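Local coordinates for signal recognition 54 kDa protein (Pyrococcus furiosus, PDB 3DM5), which is an SRP54-type protein of the signal recognition particle, combining a helical bundle, a P-loop nucleotide-binding domain that holds GDP in this model, and a helical C-terminal part, at residues L103-I108 against T115-L120; V133-T138 against H145-L150; E173-F178 against I186-A191; N230-F235 against G242-T247. All coordinates share one frame; numbering follows the deposited sequence.

All four contacts lie in the P-loop domain, and each joins one strand of its central, mainly parallel sheet to a helix. They follow one another along the chain without interleaving. Contact 1 sits in the middle, with centres about 10 Å from contact 2 and about 12 Å from contacts 3 and 4; contacts 2 and 4 lie about 22 Å apart, with no touch. Contacts 1 and 2 put helices 113-125 and 142-151 on one face of the sheet, whereas contacts 3 and 4 bring helices 167-180 and 228-237 to the other. The result is a three-layered domain, with contacts 1 and 2 both reaching GDP.

Contact 1: L103-I108 against T115-L120; sequences LLMVGI and TTVAKL. With GDP (guanosine-5'-diphosphate), chain J.
M105 of strand 101-106 faces helix 113-125 and meets V117 and L120 with different atoms, with T116 at the margin. Its CG lies 3.8 Å from CG2 of V117, the two side chains running past each other in opposite directions. Beyond CG the chain bends at chi2 (-74°) and chi3 (-73°), which carries CE across the strand direction to 3.8 Å from CD2 of L120. The same leucine methyl also meets CD1 of L103, 4.1 Å away, the leucines crossing at about a right angle. L120 thus straddles the two inward-facing residues of the strand. CE of M105 grazes CG2 of T116 at 4.4 Å.

Outside this apolar layer, T116 turns its OG1 back to the carbonyl oxygen of G112, one helical turn earlier. The strand is held from its two edges by backbone bonds, L104 pairing with E215 and I217 and M105 with V188. At the helix start T115 grips GDP twice through one oxygen: its N donates to O2A of GDP over 2.8 Å, nearly straight at 166°, and its OG1 donates to the same O2A over 2.7 Å. K119 extends to the guanine side, its NZ bonded to the carbonyl oxygens of G275 and D280.

With no polar bond across the interface, strand and helix cohere by burial of hydrocarbon and sulfur, while T115, in the first turn of the helix, gives its N-H and hydroxyl to the nucleotide.

Contact 2: V133-T138 against H145-L150; sequences VVCSDT and HQLRQL. With GDP (guanosine-5'-diphosphate), chain J; SO4 (sulfate ion), chain E; SO4 (sulfate ion), chain L.
V133 makes the first touch, its CG2 lying 4.0 Å from CD1 of L147, which reaches from helix 142-151 and crosses the valine at a slant. V134 points to the other face of the sheet. C135 then turns back to the helix: its CB packs 3.6 Å from the same CD1 of L147, so one leucine methyl spans the two alternate residues of the strand. With SG of C135 swung anti to the backbone N (chi1 170°), it is CB rather than the sulfur that comes nearest the methyl; SG stays 4.1 Å from CD1 of L147. S136 does not touch helix 142-151; its OG is hydrogen-bonded to the carbonyl oxygen of D189. D137 is the centre of an inverse gamma turn as the chain bends away from the strand.

Several polar side chains of the helix, H145, Q146 and R148, turn to other partners. Q146, fully extended, donates from NE2 to O1A of GDP over 3.0 Å, at 161°, while its OE1 takes a bond from NH2 of R140. NE2 of H145 donates to O3 of a sulfate at 3.1 Å, near the ring plane, and ND1 of H145 is hydrogen-bonded to ND1 of H145 in the second subunit, whose ring meets it almost parallel. R148 makes a salt bridge to D152 through NE and two weak hydrogen bonds from NH2 to a second sulfate.

Strand 131-135, helix 142-151 and strand 157-159 form a beta-alpha-beta unit, and the D-T-W-R run starting at D137 is consistent with the DTxR motif of SRP-type GTPases.

Contact 3: E173-F178 against I186-A191; sequences EGVDYF and IIVDTA
V175 of helix 167-180 fits between two residues of strand 185-189, I186 and V188, and its branches divide them. From CB the valine forks. CG1, anti to the backbone N (chi1 169°), comes within 4.2 Å of CD1 of I186. CG2 goes the other way and sits 4.0 Å from CG2 of V188, the two side chains crossing at about a right angle. Each branch therefore serves one of two alternate strand residues that look to the same face of the sheet.

The CD1 methyl of I186 has a second neighbour: the side chain runs out straight at chi2 (175°), carrying CD1 to the helix backbone, where it rests 3.9 Å from the carbonyl oxygen of V175. CB of F178 is 4.6 Å from this CD1; the phenylalanine is modelled only as far as CB, so nothing can be said of its ring. The interface is apolar, without a hydrogen bond between the segments.

Strand 185-189 lies between strands 131-135 and 101-106. I186 and V188 also pack on V134, and V175 reaches I102, so the helix spans the neighbouring strands. I187 faces the other side, against V117 and A121 of helix 113-125. Past the strand end, T190 bonds through OG1 to the carbonyl oxygen of M105, where the D-T-A run, consistent with the start of a DTAG motif, leaves the sheet between strands 101-106 and 131-135.

Contact 4: N230-F235 against G242-T247; sequences NQALAF and GSIIVT. With SO4 (sulfate ion), chain N.
F235 lays the CE2 corner of its ring across the start of strand 242-247. CE2 is 3.6 Å from CA of G242 and 3.5 Å from the carbonyl oxygen of S243, both approaching the ring obliquely, while the N of S243 lies in the ring plane, at its edge. With CG anti to the backbone N (chi1 174°), the phenylalanine stretches from helix 228-237 toward the strand, and G242 has no side chain to block the CE2 corner from reaching its CA.

I244, two residues on from G242, does not aim its CB at the helix, but the bend at chi2 (-78°) carries CD1 back to it, 4.0 Å from CD2 of F235. The isoleucine and the ring slide past each other in opposite directions. CD1 of I244 also approaches CB of A232, more loosely at 4.4 Å.

The two elements are the second half of a beta-alpha-beta unit: strand 215-221, helix 228-237, then strand 242-247, which lies beside 215-221 and parallel to it. Here the helix and the strand run nearly antiparallel at 155°, their axes 9.5 Å apart. F235 also rests on V216 and L218 of the earlier strand, bridging both strands of the unit, and V262 of helix 255-263 packs on A232 and I244 from the next helix.

S243 points away from helix 228-237 and bonds OE2 of E215 through its OG. N230 makes a weak bond from ND2 to O2 of a sulfate, over 3.4 Å, an ion that R33 of the third subunit also binds.

Contact 1: L103-I108 against T115-L120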
# COMPACT_ATOMS: atom_id res chain seq x y z
N LEU A 103 -36.39 20.53 -12.56
CA LEU A 103 -35.32 19.54 -12.71
C LEU A 103 -35.83 18.21 -12.21
O LEU A 103 -36.28 18.10 -11.05
CB LEU A 103 -34.06 19.97 -11.94
CG LEU A 103 -33.55 21.39 -12.25
CD1 LEU A 103 -32.33 21.72 -11.41
CD2 LEU A 103 -33.27 21.55 -13.74
N LEU A 104 -35.79 17.21 -13.08
CA LEU A 104 -36.33 15.91 -12.73
C LEU A 104 -35.18 14.95 -12.46
O LEU A 104 -34.33 14.73 -13.34
CB LEU A 104 -37.26 15.40 -13.84
CG LEU A 104 -37.73 13.94 -13.79
CD1 LEU A 104 -38.71 13.74 -12.64
CD2 LEU A 104 -38.37 13.56 -15.12
N MET A 105 -35.13 14.40 -11.25
CA MET A 105 -34.00 13.56 -10.83
C MET A 105 -34.35 12.08 -10.82
O MET A 105 -35.33 11.67 -10.20
CB MET A 105 -33.51 13.97 -9.45
CG MET A 105 -33.48 15.47 -9.27
SD MET A 105 -32.13 16.21 -10.16
CE MET A 105 -30.75 15.69 -9.12
N VAL A 106 -33.54 11.27 -11.50
CA VAL A 106 -33.77 9.83 -11.59
C VAL A 106 -32.50 9.10 -11.15
O VAL A 106 -31.41 9.67 -11.18
CB VAL A 106 -34.24 9.42 -13.03
CG1 VAL A 106 -35.56 10.05 -13.32
CG2 VAL A 106 -33.28 9.88 -14.06
N GLY A 107 -32.65 7.86 -10.70
CA GLY A 107 -31.53 7.08 -10.21
C GLY A 107 -31.93 5.85 -9.42
O GLY A 107 -33.01 5.79 -8.83
N ILE A 108 -31.06 4.86 -9.38
CA ILE A 108 -31.39 3.63 -8.67
C ILE A 108 -31.04 3.73 -7.20
O ILE A 108 -30.34 4.67 -6.79
CB ILE A 108 -30.74 2.40 -9.33
CG1 ILE A 108 -29.33 2.17 -8.82
CG2 ILE A 108 -30.68 2.58 -10.82
CD1 ILE A 108 -28.52 1.42 -9.84
N THR A 115 -29.82 12.27 -1.48
CA THR A 115 -28.82 13.23 -1.00
C THR A 115 -28.48 14.27 -2.06
O THR A 115 -28.43 15.47 -1.79
CB THR A 115 -27.51 12.52 -0.57
OG1 THR A 115 -27.81 11.44 0.32
CG2 THR A 115 -26.59 13.50 0.12
N THR A 116 -28.22 13.81 -3.28
CA THR A 116 -27.96 14.75 -4.36
C THR A 116 -29.11 15.75 -4.57
O THR A 116 -28.89 16.89 -4.98
CB THR A 116 -27.61 14.02 -5.66
OG1 THR A 116 -26.63 13.01 -5.40
CG2 THR A 116 -27.10 15.01 -6.72
N VAL A 117 -30.34 15.35 -4.28
CA VAL A 117 -31.47 16.24 -4.51
C VAL A 117 -31.32 17.41 -3.55
O VAL A 117 -31.51 18.57 -3.94
CB VAL A 117 -32.84 15.54 -4.35
CG1 VAL A 117 -33.97 16.53 -4.14
CG2 VAL A 117 -33.10 14.63 -5.54
N ALA A 118 -30.93 17.12 -2.31
CA ALA A 118 -30.72 18.15 -1.28
C ALA A 118 -29.54 19.05 -1.60
O ALA A 118 -29.61 20.26 -1.43
CB ALA A 118 -30.53 17.52 0.09
N LYS A 119 -28.45 18.43 -2.06
CA LYS A 119 -27.25 19.16 -2.42
C LYS A 119 -27.52 20.19 -3.50
O LYS A 119 -27.08 21.35 -3.40
CB LYS A 119 -26.14 18.20 -2.88
CG LYS A 119 -25.58 17.30 -1.79
CD LYS A 119 -24.57 16.37 -2.39
CE LYS A 119 -23.95 15.41 -1.38
NZ LYS A 119 -22.76 14.77 -2.02
N LEU A 120 -28.23 19.75 -4.54
CA LEU A 120 -28.61 20.61 -5.66
C LEU A 120 -29.58 21.73 -5.21
O LEU A 120 -29.41 22.89 -5.57
CB LEU A 120 -29.20 19.77 -6.79
CG LEU A 120 -29.25 20.40 -8.17
CD1 LEU A 120 -27.88 20.85 -8.61
CD2 LEU A 120 -29.81 19.39 -9.13
PB GDP J . -30.49 6.80 -2.42
O1B GDP J . -29.36 6.61 -3.37
O2B GDP J . -31.22 5.49 -2.28
O3B GDP J . -31.39 7.90 -2.91
O3A GDP J . -29.96 7.07 -0.91
PA GDP J . -28.92 8.19 -0.42
O1A GDP J . -28.94 8.31 1.08
O2A GDP J . -29.18 9.53 -1.05
O5' GDP J . -27.51 7.55 -0.85
C5' GDP J . -27.14 6.34 -0.20
C4' GDP J . -25.79 6.49 0.51
O4' GDP J . -24.77 7.09 -0.31
C3' GDP J . -25.92 7.34 1.76
O3' GDP J . -25.18 6.64 2.77
C2' GDP J . -25.26 8.66 1.38
O2' GDP J . -24.60 9.26 2.46
C1' GDP J . -24.20 8.21 0.40
N9 GDP J . -23.79 9.25 -0.56
C8 GDP J . -24.53 9.93 -1.45
N7 GDP J . -23.76 10.77 -2.18
C5 GDP J . -22.49 10.62 -1.76
C6 GDP J . -21.15 11.18 -2.07
O6 GDP J . -20.98 12.03 -2.97
N1 GDP J . -20.10 10.73 -1.36
C2 GDP J . -20.22 9.80 -0.40
N2 GDP J . -19.12 9.41 0.27
N3 GDP J . -21.40 9.24 -0.06
C4 GDP J . -22.53 9.61 -0.69

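Contact 2: V133-T138 against H145-L150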
# COMPACT_ATOMS: atom_id res chain seq x y z
N VAL A 133 -38.49 21.39 -3.34
CA VAL A 133 -38.28 20.04 -3.79
C VAL A 133 -39.57 19.29 -3.62
O VAL A 133 -40.33 19.52 -2.68
CB VAL A 133 -37.07 19.29 -3.07
CG1 VAL A 133 -36.08 20.27 -2.47
CG2 VAL A 133 -37.57 18.29 -2.03
N VAL A 134 -39.80 18.38 -4.55
CA VAL A 134 -40.99 17.56 -4.57
C VAL A 134 -40.50 16.14 -4.46
O VAL A 134 -39.75 15.68 -5.32
CB VAL A 134 -41.73 17.69 -5.91
CG1 VAL A 134 -42.84 16.61 -6.05
CG2 VAL A 134 -42.29 19.08 -6.06
N CYS A 135 -40.92 15.44 -3.42
CA CYS A 135 -40.51 14.06 -3.25
C CYS A 135 -41.58 13.10 -3.76
O CYS A 135 -42.56 12.83 -3.06
CB CYS A 135 -40.21 13.79 -1.78
SG CYS A 135 -39.97 12.06 -1.37
N SER A 136 -41.41 12.58 -4.97
CA SER A 136 -42.36 11.63 -5.51
C SER A 136 -41.81 10.21 -5.47
O SER A 136 -42.18 9.37 -6.27
CB SER A 136 -42.79 12.02 -6.93
OG SER A 136 -41.71 11.98 -7.84
N ASP A 137 -40.92 9.97 -4.51
CA ASP A 137 -40.27 8.66 -4.34
C ASP A 137 -41.16 7.74 -3.53
O ASP A 137 -41.09 7.70 -2.30
CB ASP A 137 -38.91 8.82 -3.63
CG ASP A 137 -38.04 7.56 -3.70
OD1 ASP A 137 -38.54 6.50 -4.14
OD2 ASP A 137 -36.85 7.62 -3.31
N THR A 138 -42.00 7.00 -4.25
CA THR A 138 -42.95 6.07 -3.65
C THR A 138 -42.29 4.72 -3.38
O THR A 138 -42.87 3.87 -2.73
CB THR A 138 -44.20 5.88 -4.56
OG1 THR A 138 -43.78 5.43 -5.86
CG2 THR A 138 -44.96 7.18 -4.72
N HIS A 145 -38.85 12.03 4.60
CA HIS A 145 -38.25 12.44 5.87
C HIS A 145 -36.76 12.71 5.80
O HIS A 145 -36.29 13.66 6.41
CB HIS A 145 -38.57 11.44 6.96
CG HIS A 145 -39.97 11.57 7.49
ND1 HIS A 145 -40.42 12.74 8.08
CD2 HIS A 145 -41.00 10.71 7.47
CE1 HIS A 145 -41.69 12.57 8.42
NE2 HIS A 145 -42.07 11.36 8.07
N GLN A 146 -36.02 11.90 5.04
CA GLN A 146 -34.61 12.18 4.79
C GLN A 146 -34.36 13.56 4.17
O GLN A 146 -33.40 14.24 4.51
CB GLN A 146 -34.01 11.10 3.90
CG GLN A 146 -32.59 11.40 3.48
CD GLN A 146 -31.99 10.25 2.70
OE1 GLN A 146 -32.60 9.19 2.56
NE2 GLN A 146 -30.78 10.46 2.18
N LEU A 147 -35.25 13.97 3.27
CA LEU A 147 -35.14 15.28 2.64
C LEU A 147 -35.47 16.36 3.65
O LEU A 147 -34.81 17.39 3.68
CB LEU A 147 -36.05 15.38 1.40
CG LEU A 147 -35.66 14.62 0.12
CD1 LEU A 147 -36.83 14.58 -0.85
CD2 LEU A 147 -34.41 15.18 -0.58
N ARG A 148 -36.49 16.13 4.47
CA ARG A 148 -36.83 17.06 5.56
C ARG A 148 -35.61 17.26 6.47
O ARG A 148 -35.23 18.40 6.80
CB ARG A 148 -38.00 16.53 6.41
CG ARG A 148 -39.38 16.50 5.75
CD ARG A 148 -39.80 17.88 5.35
NE ARG A 148 -39.99 18.77 6.48
CZ ARG A 148 -40.93 18.63 7.42
NH1 ARG A 148 -41.76 17.60 7.38
NH2 ARG A 148 -41.02 19.51 8.39
N GLN A 149 -35.01 16.14 6.89
CA GLN A 149 -33.76 16.13 7.65
C GLN A 149 -32.65 16.98 7.01
O GLN A 149 -32.01 17.79 7.68
CB GLN A 149 -33.27 14.68 7.85
CG GLN A 149 -31.79 14.54 8.13
CD GLN A 149 -31.23 13.19 7.71
OE1 GLN A 149 -31.97 12.27 7.38
NE2 GLN A 149 -29.92 13.07 7.71
N LEU A 150 -32.42 16.82 5.71
CA LEU A 150 -31.35 17.56 5.06
C LEU A 150 -31.68 19.03 4.81
O LEU A 150 -30.78 19.87 4.70
CB LEU A 150 -30.96 16.90 3.73
CG LEU A 150 -30.51 15.43 3.77
CD1 LEU A 150 -30.39 14.80 2.38
CD2 LEU A 150 -29.20 15.35 4.51
PB GDP J . -30.49 6.80 -2.42
O1B GDP J . -29.36 6.61 -3.37
O2B GDP J . -31.22 5.49 -2.28
O3B GDP J . -31.39 7.90 -2.91
O3A GDP J . -29.96 7.07 -0.91
PA GDP J . -28.92 8.19 -0.42
O1A GDP J . -28.94 8.31 1.08
O2A GDP J . -29.18 9.53 -1.05
O5' GDP J . -27.51 7.55 -0.85
C5' GDP J . -27.14 6.34 -0.20
C4' GDP J . -25.79 6.49 0.51
O4' GDP J . -24.77 7.09 -0.31
C3' GDP J . -25.92 7.34 1.76
O3' GDP J . -25.18 6.64 2.77
C2' GDP J . -25.26 8.66 1.38
O2' GDP J . -24.60 9.26 2.46
C1' GDP J . -24.20 8.21 0.40
N9 GDP J . -23.79 9.25 -0.56
C8 GDP J . -24.53 9.93 -1.45
N7 GDP J . -23.76 10.77 -2.18
C5 GDP J . -22.49 10.62 -1.76
C6 GDP J . -21.15 11.18 -2.07
O6 GDP J . -20.98 12.03 -2.97
N1 GDP J . -20.10 10.73 -1.36
C2 GDP J . -20.22 9.80 -0.40
N2 GDP J . -19.12 9.41 0.27
N3 GDP J . -21.40 9.24 -0.06
C4 GDP J . -22.53 9.61 -0.69
S SO4 E . -45.82 12.50 8.58
O1 SO4 E . -46.88 12.04 9.48
O2 SO4 E . -44.84 13.25 9.37
O3 SO4 E . -45.20 11.34 7.93
O4 SO4 E . -46.36 13.38 7.55
S SO4 L . -43.01 18.18 11.36
O1 SO4 L . -43.72 19.00 10.37
O2 SO4 L . -41.69 18.79 11.59
O3 SO4 L . -43.73 18.11 12.63
O4 SO4 L . -42.91 16.81 10.86

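Contact 3: E173-F178 against I186-A191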
# COMPACT_ATOMS: atom_id res chain seq x y z
N GLU A 173 -48.97 16.68 -8.42
CA GLU A 173 -49.49 17.44 -7.27
C GLU A 173 -48.38 18.31 -6.66
O GLU A 173 -48.61 19.46 -6.30
CB GLU A 173 -50.02 16.52 -6.18
CG GLU A 173 -51.07 15.53 -6.59
CD GLU A 173 -51.36 14.53 -5.48
OE1 GLU A 173 -51.11 14.85 -4.29
OE2 GLU A 173 -51.83 13.41 -5.81
N GLY A 174 -47.19 17.73 -6.53
CA GLY A 174 -46.08 18.41 -5.90
C GLY A 174 -45.68 19.63 -6.70
O GLY A 174 -45.58 20.74 -6.18
N VAL A 175 -45.47 19.42 -7.99
CA VAL A 175 -45.00 20.51 -8.83
C VAL A 175 -46.00 21.67 -8.79
O VAL A 175 -45.62 22.83 -8.68
CB VAL A 175 -44.76 20.01 -10.27
CG1 VAL A 175 -44.54 21.17 -11.21
CG2 VAL A 175 -43.57 19.07 -10.30
N ASP A 176 -47.29 21.35 -8.86
CA ASP A 176 -48.32 22.38 -8.87
C ASP A 176 -48.36 23.12 -7.54
O ASP A 176 -48.45 24.35 -7.51
CB ASP A 176 -49.69 21.78 -9.23
CG ASP A 176 -49.74 21.29 -10.68
OD1 ASP A 176 -48.89 21.76 -11.48
OD2 ASP A 176 -50.60 20.45 -11.02
N TYR A 177 -48.25 22.38 -6.45
CA TYR A 177 -48.18 22.98 -5.12
C TYR A 177 -46.97 23.90 -4.95
O TYR A 177 -47.14 25.08 -4.68
CB TYR A 177 -48.22 21.91 -4.02
CG TYR A 177 -48.38 22.50 -2.64
CD1 TYR A 177 -49.63 22.61 -2.04
CD2 TYR A 177 -47.27 22.95 -1.92
CE1 TYR A 177 -49.77 23.15 -0.77
CE2 TYR A 177 -47.40 23.49 -0.66
CZ TYR A 177 -48.65 23.59 -0.09
OH TYR A 177 -48.78 24.13 1.17
N PHE A 178 -45.76 23.36 -5.07
CA PHE A 178 -44.57 24.19 -4.89
C PHE A 178 -44.59 25.34 -5.92
O PHE A 178 -44.09 26.44 -5.63
CB PHE A 178 -43.27 23.37 -4.93
N ILE A 186 -37.70 24.16 -9.04
CA ILE A 186 -38.29 22.97 -8.45
C ILE A 186 -37.47 21.73 -8.81
O ILE A 186 -37.22 21.46 -9.99
CB ILE A 186 -39.73 22.75 -8.92
CG1 ILE A 186 -40.55 24.02 -8.75
CG2 ILE A 186 -40.37 21.61 -8.14
CD1 ILE A 186 -41.96 23.91 -9.31
N ILE A 187 -37.05 20.98 -7.78
CA ILE A 187 -36.33 19.74 -7.98
C ILE A 187 -37.21 18.57 -7.59
O ILE A 187 -37.72 18.53 -6.48
CB ILE A 187 -35.05 19.69 -7.15
CG1 ILE A 187 -34.09 20.75 -7.66
CG2 ILE A 187 -34.42 18.32 -7.27
CD1 ILE A 187 -33.33 21.43 -6.60
N VAL A 188 -37.40 17.66 -8.53
CA VAL A 188 -38.32 16.53 -8.37
C VAL A 188 -37.55 15.23 -8.23
O VAL A 188 -36.80 14.83 -9.12
CB VAL A 188 -39.29 16.40 -9.56
CG1 VAL A 188 -40.42 15.46 -9.18
CG2 VAL A 188 -39.82 17.77 -9.99
N ASP A 189 -37.77 14.58 -7.09
CA ASP A 189 -37.07 13.38 -6.68
C ASP A 189 -37.99 12.20 -6.95
O ASP A 189 -38.94 11.97 -6.20
CB ASP A 189 -36.76 13.47 -5.16
CG ASP A 189 -36.14 12.20 -4.60
OD1 ASP A 189 -35.30 11.59 -5.29
OD2 ASP A 189 -36.50 11.80 -3.48
N THR A 190 -37.73 11.47 -8.02
CA THR A 190 -38.58 10.37 -8.43
C THR A 190 -38.22 9.10 -7.70
O THR A 190 -37.26 9.06 -6.94
CB THR A 190 -38.48 10.13 -9.92
OG1 THR A 190 -37.13 9.82 -10.26
CG2 THR A 190 -38.90 11.37 -10.66
N ALA A 191 -39.01 8.06 -7.93
CA ALA A 191 -38.80 6.79 -7.27
C ALA A 191 -37.61 6.06 -7.87
O ALA A 191 -37.47 5.97 -9.09
CB ALA A 191 -40.05 5.94 -7.40

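Contact 4: N230-F235 against G242-T247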
# COMPACT_ATOMS: atom_id res chain seq x y z
N ASN A 230 -22.95 2.12 -19.91
CA ASN A 230 -24.23 1.60 -20.38
C ASN A 230 -25.44 2.23 -19.71
O ASN A 230 -26.47 2.42 -20.36
CB ASN A 230 -24.27 0.07 -20.30
CG ASN A 230 -23.55 -0.58 -21.47
OD1 ASN A 230 -23.64 -0.11 -22.60
ND2 ASN A 230 -22.82 -1.65 -21.19
N GLN A 231 -25.31 2.58 -18.43
CA GLN A 231 -26.37 3.28 -17.72
C GLN A 231 -26.56 4.67 -18.28
O GLN A 231 -27.69 5.08 -18.51
CB GLN A 231 -26.07 3.37 -16.21
CG GLN A 231 -25.81 2.04 -15.56
CD GLN A 231 -25.71 2.15 -14.07
OE1 GLN A 231 -25.69 3.25 -13.51
NE2 GLN A 231 -25.64 1.00 -13.40
N ALA A 232 -25.47 5.40 -18.52
CA ALA A 232 -25.56 6.75 -19.09
C ALA A 232 -26.14 6.69 -20.49
O ALA A 232 -26.98 7.51 -20.88
CB ALA A 232 -24.19 7.41 -19.11
N LEU A 233 -25.67 5.71 -21.25
CA LEU A 233 -26.06 5.57 -22.64
C LEU A 233 -27.55 5.28 -22.79
O LEU A 233 -28.22 5.91 -23.62
CB LEU A 233 -25.25 4.47 -23.32
CG LEU A 233 -24.72 4.79 -24.72
CD1 LEU A 233 -24.62 3.55 -25.57
CD2 LEU A 233 -25.58 5.82 -25.40
N ALA A 234 -28.06 4.31 -22.02
CA ALA A 234 -29.48 3.97 -22.12
C ALA A 234 -30.32 5.19 -21.78
O ALA A 234 -31.26 5.53 -22.50
CB ALA A 234 -29.84 2.79 -21.23
N PHE A 235 -29.98 5.85 -20.69
CA PHE A 235 -30.63 7.09 -20.29
C PHE A 235 -30.59 8.16 -21.39
O PHE A 235 -31.63 8.68 -21.79
CB PHE A 235 -29.96 7.60 -19.01
CG PHE A 235 -30.43 8.96 -18.56
CD1 PHE A 235 -31.62 9.10 -17.86
CD2 PHE A 235 -29.67 10.09 -18.82
CE1 PHE A 235 -32.04 10.35 -17.43
CE2 PHE A 235 -30.08 11.33 -18.41
CZ PHE A 235 -31.26 11.47 -17.72
N GLY A 242 -31.31 15.15 -21.27
CA GLY A 242 -30.69 14.47 -20.14
C GLY A 242 -29.32 15.01 -19.78
O GLY A 242 -28.55 15.41 -20.65
N SER A 243 -29.03 15.04 -18.49
CA SER A 243 -27.66 15.27 -18.00
C SER A 243 -27.37 14.34 -16.84
O SER A 243 -28.23 13.57 -16.41
CB SER A 243 -27.47 16.71 -17.54
OG SER A 243 -28.29 16.99 -16.41
N ILE A 244 -26.16 14.43 -16.30
CA ILE A 244 -25.71 13.44 -15.33
C ILE A 244 -25.04 14.11 -14.14
O ILE A 244 -24.28 15.07 -14.31
CB ILE A 244 -24.65 12.50 -15.99
CG1 ILE A 244 -25.11 12.02 -17.37
CG2 ILE A 244 -24.29 11.32 -15.08
CD1 ILE A 244 -26.11 10.93 -17.30
N ILE A 245 -25.34 13.61 -12.95
CA ILE A 245 -24.51 13.90 -11.80
C ILE A 245 -23.88 12.59 -11.36
O ILE A 245 -24.55 11.57 -11.23
CB ILE A 245 -25.30 14.51 -10.64
CG1 ILE A 245 -25.72 15.93 -11.01
CG2 ILE A 245 -24.43 14.52 -9.36
CD1 ILE A 245 -26.80 16.51 -10.09
N VAL A 246 -22.57 12.63 -11.15
CA VAL A 246 -21.83 11.45 -10.72
C VAL A 246 -21.47 11.61 -9.25
O VAL A 246 -20.84 12.60 -8.86
CB VAL A 246 -20.56 11.28 -11.56
CG1 VAL A 246 -19.78 10.08 -11.07
CG2 VAL A 246 -20.96 11.11 -13.01
N THR A 247 -21.90 10.66 -8.42
CA THR A 247 -21.70 10.80 -6.97
C THR A 247 -20.54 9.96 -6.46
O THR A 247 -20.01 9.11 -7.18
CB THR A 247 -22.94 10.38 -6.17
OG1 THR A 247 -23.26 9.02 -6.51
CG2 THR A 247 -24.10 11.29 -6.46
S SO4 N . -21.09 -3.25 -18.35
O1 SO4 N . -20.72 -1.84 -18.51
O2 SO4 N . -22.54 -3.35 -18.22
O3 SO4 N . -20.59 -4.00 -19.50
O4 SO4 N . -20.51 -3.83 -17.13